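Local coordinates for functional macrophage inflammatory protein 1-alpha homolog (Human herpesvirus 8, PDB 1ZXT) that acts as a viral CC chemokine, binding CCR-type chemokine receptors and so probably exploiting host chemokine signalling, at residues Ser10-Phe15 / Tyr29-Ala34; Gly14-Pro19 / Arg48-Asp53; Val22-Glu27 / Leu42-Gly47. All blocks are in the same frame, centred on the assembly; numbering follows the deposited sequence.

Interaction 1 of 3, residues Ser10-Phe15 / Tyr29-Ala34; sequences SCCYGF and YPTSPA
Residues 10-15 run in an irregular, extended course past the end of strand 25-30, and the two backbones come closest where the CA atoms of Cys11 and Thr31 are 5.6 Å apart. This is the cysteine motif of a CC chemokine: the adjacent Cys11 and Cys12 tie the region ahead of the three-stranded sheet to the rest of the fold, Cys11 through a disulfide to Cys35 and Cys12 through one to Cys51. The direct polar link is slight, a weak but nearly straight hydrogen bond of 3.4 Å from Ser32 N to Ser10 O, with an N-H...O angle of 169°. The same carbonyl oxygen also rests against the side of Thr31, 3.4 Å from its CB. Thr31 has the largest share of the contact and divides its two branches between different tasks. Its CG2, anti to the carbonyl carbon, reaches SG of Cys12 at 3.8 Å, so the methyl packs beside the buried disulfide sulfur, with Ile41 of strand 40-44 touching both side chains. Its OG1 takes the crowded position between backbone N and carbonyl carbon (chi1 49°) and meets a water that also accepts from Cys12 N, so that the water bridges the Cys12 N-H to the Thr31 hydroxyl; OG1 has a further, weak hydrogen bond to Gly39 O. Ser32 turns its hydroxyl the other way along the chain. With OG anti to its own backbone N (chi1 176°), it closes an ST turn by accepting a 3.0 Å hydrogen bond from Ala34 N.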
loop_
_atom_site.group_PDB
_atom_site.type_symbol
_atom_site.label_atom_id
_atom_site.label_comp_id
_atom_site.label_asym_id
_atom_site.label_seq_id
_atom_site.Cartn_x
_atom_site.Cartn_y
_atom_site.Cartn_z
ATOM N N SER A 10 -5.070 6.472 -8.163
ATOM C CA SER A 10 -4.177 5.324 -8.118
ATOM C C SER A 10 -4.870 4.193 -7.275
ATOM O O SER A 10 -5.261 4.432 -6.133
ATOM C CB SER A 10 -2.852 5.736 -7.496
ATOM O OG SER A 10 -1.968 4.636 -7.503
ATOM N N CYS A 11 -5.069 3.027 -7.887
ATOM C CA CYS A 11 -5.805 1.932 -7.273
ATOM C C CYS A 11 -5.066 0.663 -7.531
ATOM O O CYS A 11 -4.315 0.522 -8.505
ATOM C CB CYS A 11 -7.147 1.801 -7.922
ATOM S SG CYS A 11 -8.176 3.259 -7.650
ATOM N N CYS A 12 -5.231 -0.265 -6.625
ATOM C CA CYS A 12 -4.758 -1.611 -6.839
ATOM C C CYS A 12 -5.788 -2.492 -7.493
ATOM O O CYS A 12 -6.908 -2.665 -6.955
ATOM C CB CYS A 12 -4.384 -2.239 -5.513
ATOM S SG CYS A 12 -2.985 -1.414 -4.764
ATOM N N TYR A 13 -5.406 -3.099 -8.626
ATOM C CA TYR A 13 -6.230 -4.138 -9.290
ATOM C C TYR A 13 -5.385 -5.410 -9.184
ATOM O O TYR A 13 -4.465 -5.653 -9.994
ATOM C CB TYR A 13 -6.550 -3.797 -10.776
ATOM C CG TYR A 13 -7.147 -2.399 -10.897
ATOM C CD1 TYR A 13 -8.484 -2.175 -10.668
ATOM C CD2 TYR A 13 -6.320 -1.312 -11.095
ATOM C CE1 TYR A 13 -9.020 -0.911 -10.757
ATOM C CE2 TYR A 13 -6.807 -0.040 -11.183
ATOM C CZ TYR A 13 -8.149 0.216 -10.982
ATOM O OH TYR A 13 -8.696 1.545 -11.020
ATOM N N GLY A 14 -5.624 -6.152 -8.134
ATOM C CA GLY A 14 -4.777 -7.255 -7.757
ATOM C C GLY A 14 -3.922 -6.910 -6.558
ATOM O O GLY A 14 -3.310 -5.841 -6.463
ATOM N N PHE A 15 -3.883 -7.817 -5.616
ATOM C CA PHE A 15 -2.965 -7.642 -4.496
ATOM C C PHE A 15 -1.938 -8.727 -4.435
ATOM O O PHE A 15 -2.193 -9.881 -4.797
ATOM C CB PHE A 15 -3.713 -7.631 -3.193
ATOM C CG PHE A 15 -4.741 -6.578 -3.067
ATOM C CD1 PHE A 15 -4.403 -5.289 -2.816
ATOM C CD2 PHE A 15 -6.073 -6.876 -3.177
ATOM C CE1 PHE A 15 -5.342 -4.303 -2.676
ATOM C CE2 PHE A 15 -7.047 -5.856 -3.021
ATOM C CZ PHE A 15 -6.660 -4.581 -2.772
ATOM N N TYR A 29 1.194 3.743 2.533
ATOM C CA TYR A 29 0.110 4.735 2.380
ATOM C C TYR A 29 -1.040 4.044 1.697
ATOM O O TYR A 29 -0.876 3.101 0.918
ATOM C CB TYR A 29 0.562 5.970 1.598
ATOM C CG TYR A 29 1.315 5.676 0.312
ATOM C CD1 TYR A 29 2.674 5.546 0.295
ATOM C CD2 TYR A 29 0.662 5.573 -0.891
ATOM C CE1 TYR A 29 3.383 5.277 -0.842
ATOM C CE2 TYR A 29 1.358 5.330 -2.078
ATOM C CZ TYR A 29 2.702 5.161 -2.052
ATOM O OH TYR A 29 3.420 4.914 -3.232
ATOM N N PRO A 30 -2.249 4.519 1.968
ATOM C CA PRO A 30 -3.441 3.940 1.329
ATOM C C PRO A 30 -3.595 4.419 -0.137
ATOM O O PRO A 30 -3.083 5.452 -0.531
ATOM C CB PRO A 30 -4.570 4.475 2.184
ATOM C CG PRO A 30 -4.072 5.862 2.500
ATOM C CD PRO A 30 -2.595 5.656 2.840
ATOM N N THR A 31 -4.288 3.642 -0.938
ATOM C CA THR A 31 -4.643 4.058 -2.215
ATOM C C THR A 31 -5.893 4.995 -2.055
ATOM O O THR A 31 -6.363 5.232 -0.958
ATOM C CB THR A 31 -4.961 2.858 -3.148
ATOM O OG1 THR A 31 -5.868 1.941 -2.508
ATOM C CG2 THR A 31 -3.768 2.075 -3.435
ATOM N N SER A 32 -6.374 5.551 -3.164
ATOM C CA SER A 32 -7.483 6.482 -3.140
ATOM C C SER A 32 -8.787 5.890 -2.587
ATOM O O SER A 32 -9.155 4.723 -2.898
ATOM C CB SER A 32 -7.742 6.914 -4.579
ATOM O OG SER A 32 -8.884 7.748 -4.581
ATOM N N PRO A 33 -9.581 6.686 -1.862
ATOM C CA PRO A 33 -10.917 6.205 -1.387
ATOM C C PRO A 33 -11.834 5.956 -2.549
ATOM O O PRO A 33 -12.884 5.360 -2.378
ATOM C CB PRO A 33 -11.445 7.410 -0.599
ATOM C CG PRO A 33 -10.208 8.180 -0.244
ATOM C CD PRO A 33 -9.298 8.046 -1.413
ATOM N N ALA A 34 -11.488 6.456 -3.720
ATOM C CA ALA A 34 -12.336 6.281 -4.992
ATOM C C ALA A 34 -12.207 4.864 -5.582
ATOM O O ALA A 34 -13.043 4.393 -6.425
ATOM C CB ALA A 34 -11.914 7.253 -6.018
HETATM O O HOH W 1 -6.734 -0.183 -4.256
#

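Interaction 2 of 3, residues Gly14-Pro19 / Arg48-Asp53; sequences GFQQHP and RQICAD
The Phe15 ring lies with one face over Asp53, whose CB sits 3.9 Å from the ring centroid and only 14° off the ring normal, a CH-pi contact displaced toward the CG-CD2 side. The Asp53 carboxylate continues this stack, its plane tilted just 15° from that of the ring. The ring edge is turned to the backbone of Cys51, while CD1 approaches Ala52 C obliquely at 3.3 Å. Phe15 reaches this place with CG anti to its carbonyl carbon (chi1 -59°), and so the aromatic group lies along the end of strand 49-52. This is the chemokine N-loop, the irregular segment after the CC motif, laid against the third strand of the sheet. The backbones are joined by one hydrogen bond, Gln16 N to Cys51 O at 2.9 Å, in which the donor stands above the carbonyl plane. Beside it, Cys51 CB packs 3.5 Å from Gly14 O, close to the disulfide that Cys51 makes with Cys12. Gln16 leads its extended side chain, CG anti to the backbone N, across Ile50, with OE1 3.5 Å from the CG2 methyl. The other end of that amide, NE2, donates 2.7 Å to His18 O nearly along the C=O axis, which fixes the amide rotation. A water donates to Gln16 O and accepts from Asp53 N, linking two backbone groups the direct bond leaves apart. Asp53 OD1 accepts from Ser55 N, so the carboxylate is held by the backbone just after the strand. The contact therefore relies on a single direct backbone bond, supplemented by water, while the Phe15-Asp53 stack lays the loop against the strand end; the negative charge beside the ring is probably moderated by the Ser55 N-H.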
loop_
_atom_site.group_PDB
_atom_site.type_symbol
_atom_site.label_atom_id
_atom_site.label_comp_id
_atom_site.label_asym_id
_atom_site.label_seq_id
_atom_site.Cartn_x
_atom_site.Cartn_y
_atom_site.Cartn_z
ATOM N N GLY A 14 -5.624 -6.152 -8.134
ATOM C CA GLY A 14 -4.777 -7.255 -7.757
ATOM C C GLY A 14 -3.922 -6.910 -6.558
ATOM O O GLY A 14 -3.310 -5.841 -6.463
ATOM N N PHE A 15 -3.883 -7.817 -5.616
ATOM C CA PHE A 15 -2.965 -7.642 -4.496
ATOM C C PHE A 15 -1.938 -8.727 -4.435
ATOM O O PHE A 15 -2.193 -9.881 -4.797
ATOM C CB PHE A 15 -3.713 -7.631 -3.193
ATOM C CG PHE A 15 -4.741 -6.578 -3.067
ATOM C CD1 PHE A 15 -4.403 -5.289 -2.816
ATOM C CD2 PHE A 15 -6.073 -6.876 -3.177
ATOM C CE1 PHE A 15 -5.342 -4.303 -2.676
ATOM C CE2 PHE A 15 -7.047 -5.856 -3.021
ATOM C CZ PHE A 15 -6.660 -4.581 -2.772
ATOM N N GLN A 16 -0.780 -8.358 -3.933
ATOM C CA GLN A 16 0.296 -9.309 -3.543
ATOM C C GLN A 16 -0.179 -10.187 -2.373
ATOM O O GLN A 16 -0.416 -9.686 -1.307
ATOM C CB GLN A 16 1.623 -8.659 -3.238
ATOM C CG GLN A 16 2.743 -9.685 -2.883
ATOM C CD GLN A 16 4.228 -9.167 -2.923
ATOM O OE1 GLN A 16 4.585 -8.446 -3.855
ATOM N NE2 GLN A 16 5.093 -9.562 -1.923
ATOM N N GLN A 17 -0.277 -11.489 -2.647
ATOM C CA GLN A 17 -0.758 -12.455 -1.682
ATOM C C GLN A 17 0.278 -12.926 -0.686
ATOM O O GLN A 17 -0.085 -13.335 0.409
ATOM C CB GLN A 17 -1.297 -13.664 -2.396
ATOM C CG GLN A 17 -2.492 -13.326 -3.268
ATOM C CD GLN A 17 -3.664 -12.826 -2.443
ATOM O OE1 GLN A 17 -4.145 -13.556 -1.538
ATOM N NE2 GLN A 17 -4.152 -11.608 -2.754
ATOM N N HIS A 18 1.563 -12.900 -1.053
ATOM C CA HIS A 18 2.623 -13.390 -0.197
ATOM C C HIS A 18 3.372 -12.222 0.341
ATOM O O HIS A 18 3.786 -11.355 -0.424
ATOM C CB HIS A 18 3.577 -14.296 -0.968
ATOM C CG HIS A 18 2.879 -15.302 -1.808
ATOM N ND1 HIS A 18 2.406 -15.002 -3.069
ATOM C CD2 HIS A 18 2.502 -16.574 -1.543
ATOM C CE1 HIS A 18 1.807 -16.071 -3.564
ATOM N NE2 HIS A 18 1.876 -17.046 -2.666
ATOM N N PRO A 19 3.481 -12.167 1.657
ATOM C CA PRO A 19 4.231 -11.134 2.349
ATOM C C PRO A 19 5.619 -10.892 1.807
ATOM O O PRO A 19 6.382 -11.857 1.610
ATOM C CB PRO A 19 4.302 -11.653 3.775
ATOM C CG PRO A 19 3.173 -12.559 3.924
ATOM C CD PRO A 19 2.915 -13.158 2.601
ATOM N N ARG A 48 9.794 0.548 -4.981
ATOM C CA ARG A 48 8.798 -0.326 -5.536
ATOM C C ARG A 48 7.502 -0.202 -4.757
ATOM O O ARG A 48 7.516 -0.241 -3.543
ATOM C CB ARG A 48 9.276 -1.742 -5.418
ATOM C CG ARG A 48 8.281 -2.827 -5.707
ATOM C CD ARG A 48 8.972 -4.229 -5.557
ATOM N NE ARG A 48 8.680 -5.083 -6.690
ATOM C CZ ARG A 48 9.545 -5.864 -7.311
ATOM N NH1 ARG A 48 10.846 -5.907 -6.988
ATOM N NH2 ARG A 48 9.094 -6.544 -8.343
ATOM N N GLN A 49 6.393 -0.050 -5.468
ATOM C CA GLN A 49 5.064 0.077 -4.907
ATOM C C GLN A 49 4.413 -1.296 -4.948
ATOM O O GLN A 49 4.046 -1.828 -6.007
ATOM C CB GLN A 49 4.247 1.104 -5.693
ATOM C CG GLN A 49 4.774 2.504 -5.556
ATOM C CD GLN A 49 4.200 3.475 -6.577
ATOM O OE1 GLN A 49 3.177 3.242 -7.177
ATOM N NE2 GLN A 49 4.940 4.541 -6.822
ATOM N N ILE A 50 4.212 -1.878 -3.769
ATOM C CA ILE A 50 3.635 -3.196 -3.614
ATOM C C ILE A 50 2.189 -3.005 -3.145
ATOM O O ILE A 50 1.905 -2.598 -2.054
ATOM C CB ILE A 50 4.399 -4.070 -2.608
ATOM C CG1 ILE A 50 5.855 -4.359 -3.058
ATOM C CG2 ILE A 50 3.631 -5.401 -2.373
ATOM C CD1 ILE A 50 6.585 -5.204 -2.129
ATOM N N CYS A 51 1.251 -3.410 -3.990
ATOM C CA CYS A 51 -0.204 -3.446 -3.636
ATOM C C CYS A 51 -0.495 -4.537 -2.604
ATOM O O CYS A 51 -0.202 -5.710 -2.866
ATOM C CB CYS A 51 -1.008 -3.713 -4.820
ATOM S SG CYS A 51 -1.350 -2.204 -5.787
ATOM N N ALA A 52 -1.090 -4.145 -1.481
ATOM C CA ALA A 52 -1.477 -5.098 -0.445
ATOM C C ALA A 52 -2.877 -4.768 0.094
ATOM O O ALA A 52 -3.307 -3.628 0.086
ATOM C CB ALA A 52 -0.444 -5.095 0.606
ATOM N N ASP A 53 -3.546 -5.810 0.551
ATOM C CA ASP A 53 -4.924 -5.802 0.972
ATOM C C ASP A 53 -5.086 -5.598 2.479
ATOM O O ASP A 53 -4.772 -6.518 3.258
ATOM C CB ASP A 53 -5.500 -7.157 0.651
ATOM C CG ASP A 53 -7.001 -7.201 0.801
ATOM O OD1 ASP A 53 -7.637 -6.255 1.282
ATOM O OD2 ASP A 53 -7.611 -8.180 0.458
HETATM O O HOH W 2 -2.271 -8.426 0.113
HETATM O O HOH W 3 -6.325 -10.547 -1.559
#

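Interaction 3 of 3, residues Val22-Glu27 / Leu42-Gly47; sequences VQILKE and LLTKRG
Backbone hydrogen bonds set the pairing of this antiparallel hairpin, part of the three-stranded Greek-key sheet of the chemokine fold. Leu43 N donates to Glu27 O at 2.9 Å and Lys26 N to Leu43 O at 2.8 Å, so Lys26 and Glu27 both face Leu43 in a classic beta bulge that shifts the register by one. Farther along, Lys45 N donates 2.7 Å to Ile24 O, nearly along the C=O axis, joining the 3-10 segment 22-24 to the type I turn from Thr44 to Gly47. One side chain adds to this polar set: Lys45, extended beyond CG, crosses to Gln23 and places NZ 3.0 Å from its O, in the carbonyl plane.

Apolar contacts fill in between. Ile24 and Thr44 lie side by side, Ile24 CD1 against Thr44 CG2 at 3.7 Å. The Thr44 hydroxyl is engaged by Arg48 N. Leu25 CD1 meets Leu42 CB obliquely at 4.2 Å, and both leucines pack on Leu62 of helix 57-64. Glu27 runs alongside Leu43, its CG 3.8 Å from CD2.

The bulge thus puts two residues opposite one, while the Lys45 ammonium binds the Gln23 carbonyl oxygen near the C-terminal end of the 3-10 segment, where its positive charge would suit the negative end of the C=O dipole.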
loop_
_atom_site.group_PDB
_atom_site.type_symbol
_atom_site.label_atom_id
_atom_site.label_comp_id
_atom_site.label_asym_id
_atom_site.label_seq_id
_atom_site.Cartn_x
_atom_site.Cartn_y
_atom_site.Cartn_z
ATOM N N VAL A 22 10.265 -7.815 5.226
ATOM C CA VAL A 22 10.142 -6.621 6.008
ATOM C C VAL A 22 11.384 -5.734 5.805
ATOM O O VAL A 22 11.265 -4.533 5.793
ATOM C CB VAL A 22 10.043 -6.939 7.519
ATOM C CG1 VAL A 22 9.649 -5.674 8.273
ATOM C CG2 VAL A 22 9.050 -8.119 7.815
ATOM N N GLN A 23 12.571 -6.341 5.641
ATOM C CA GLN A 23 13.800 -5.557 5.591
ATOM C C GLN A 23 13.798 -4.580 4.412
ATOM O O GLN A 23 14.517 -3.627 4.433
ATOM C CB GLN A 23 15.086 -6.435 5.689
ATOM C CG GLN A 23 15.540 -7.140 4.411
ATOM C CD GLN A 23 16.842 -7.950 4.639
ATOM O OE1 GLN A 23 16.807 -9.017 5.257
ATOM N NE2 GLN A 23 17.996 -7.421 4.217
ATOM N N ILE A 24 12.969 -4.800 3.403
ATOM C CA ILE A 24 13.040 -3.934 2.232
ATOM C C ILE A 24 12.002 -2.827 2.320
ATOM O O ILE A 24 11.960 -1.934 1.481
ATOM C CB ILE A 24 12.939 -4.767 0.897
ATOM C CG1 ILE A 24 11.535 -5.253 0.577
ATOM C CG2 ILE A 24 13.836 -5.960 0.940
ATOM C CD1 ILE A 24 11.373 -5.634 -0.821
ATOM N N LEU A 25 11.078 -2.946 3.286
ATOM C CA LEU A 25 9.953 -2.003 3.401
ATOM C C LEU A 25 10.361 -0.720 4.158
ATOM O O LEU A 25 11.060 -0.728 5.166
ATOM C CB LEU A 25 8.787 -2.717 4.100
ATOM C CG LEU A 25 7.734 -3.503 3.324
ATOM C CD1 LEU A 25 8.006 -3.819 1.886
ATOM C CD2 LEU A 25 7.263 -4.683 4.177
ATOM N N LYS A 26 9.956 0.395 3.556
ATOM C CA LYS A 26 10.186 1.764 3.998
ATOM C C LYS A 26 9.006 2.422 4.750
ATOM O O LYS A 26 9.217 2.964 5.852
ATOM C CB LYS A 26 10.469 2.642 2.748
ATOM C CG LYS A 26 11.465 3.817 2.878
ATOM C CD LYS A 26 11.446 4.630 1.555
ATOM C CE LYS A 26 12.501 5.694 1.508
ATOM N NZ LYS A 26 12.498 6.617 2.672
ATOM N N GLU A 27 7.804 2.326 4.202
ATOM C CA GLU A 27 6.650 3.072 4.657
ATOM C C GLU A 27 5.441 2.527 3.938
ATOM O O GLU A 27 5.605 1.732 3.010
ATOM C CB GLU A 27 6.815 4.535 4.323
ATOM C CG GLU A 27 7.065 4.840 2.858
ATOM C CD GLU A 27 7.615 6.268 2.610
ATOM O OE1 GLU A 27 8.615 6.568 3.149
ATOM O OE2 GLU A 27 6.983 7.030 1.840
ATOM N N LEU A 42 2.680 -0.838 0.124
ATOM C CA LEU A 42 3.909 -1.035 0.875
ATOM C C LEU A 42 5.053 -0.607 0.006
ATOM O O LEU A 42 5.365 -1.240 -0.972
ATOM C CB LEU A 42 4.103 -2.477 1.292
ATOM C CG LEU A 42 2.906 -3.059 2.043
ATOM C CD1 LEU A 42 3.113 -4.542 2.236
ATOM C CD2 LEU A 42 2.567 -2.359 3.350
ATOM N N LEU A 43 5.686 0.487 0.380
ATOM C CA LEU A 43 6.717 1.085 -0.475
ATOM C C LEU A 43 8.074 0.603 -0.057
ATOM O O LEU A 43 8.504 0.628 1.124
ATOM C CB LEU A 43 6.649 2.625 -0.417
ATOM C CG LEU A 43 7.675 3.353 -1.313
ATOM C CD1 LEU A 43 7.191 3.286 -2.717
ATOM C CD2 LEU A 43 7.940 4.777 -0.803
ATOM N N THR A 44 8.823 0.089 -1.007
ATOM C CA THR A 44 10.154 -0.454 -0.590
ATOM C C THR A 44 11.206 0.624 -0.610
ATOM O O THR A 44 11.020 1.641 -1.235
ATOM C CB THR A 44 10.640 -1.647 -1.473
ATOM O OG1 THR A 44 11.049 -1.124 -2.725
ATOM C CG2 THR A 44 9.490 -2.627 -1.870
ATOM N N LYS A 45 12.337 0.357 0.050
ATOM C CA LYS A 45 13.525 1.244 0.055
ATOM C C LYS A 45 13.998 1.604 -1.377
ATOM O O LYS A 45 14.553 2.688 -1.602
ATOM C CB LYS A 45 14.710 0.653 0.891
ATOM C CG LYS A 45 14.411 0.627 2.384
ATOM C CD LYS A 45 15.210 -0.311 3.162
ATOM C CE LYS A 45 14.737 -0.381 4.606
ATOM N NZ LYS A 45 15.777 -1.062 5.398
ATOM N N ARG A 46 13.890 0.655 -2.305
ATOM C CA ARG A 46 14.204 0.908 -3.707
ATOM C C ARG A 46 13.083 1.625 -4.491
ATOM O O ARG A 46 13.228 1.898 -5.694
ATOM C CB ARG A 46 14.652 -0.398 -4.386
ATOM C CG ARG A 46 15.937 -0.991 -3.882
ATOM C CD ARG A 46 16.325 -2.370 -4.468
ATOM N NE ARG A 46 17.441 -3.001 -3.698
ATOM C CZ ARG A 46 18.714 -2.804 -3.899
ATOM N NH1 ARG A 46 19.180 -1.971 -4.844
ATOM N NH2 ARG A 46 19.593 -3.464 -3.134
ATOM N N GLY A 47 11.961 1.923 -3.828
ATOM C CA GLY A 47 10.820 2.658 -4.432
ATOM C C GLY A 47 9.753 1.865 -5.153
ATOM O O GLY A 47 8.863 2.426 -5.849
#

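All three contacts reach the same antiparallel sheet. Interaction 1 is a surface contact at the end of strand 25-30, held by one weak hydrogen bond, a water and methyl-sulfur packing. Interaction 2, partly buried, begins from the same loop and passes to strand 49-52; the Cys12-Cys51 disulfide fastens the two together. Interaction 3, also partly buried, uses the other end of strand 25-30, about 17 Å from interaction 1 between centres, and is the one ruled by strand pairing, though interrupted by a bulge. Strand 40-44 connects it to interaction 2, where Ile50 O lies 2.9 Å from Leu42 N, a probable hydrogen bond, and Ile50 packs on Thr44.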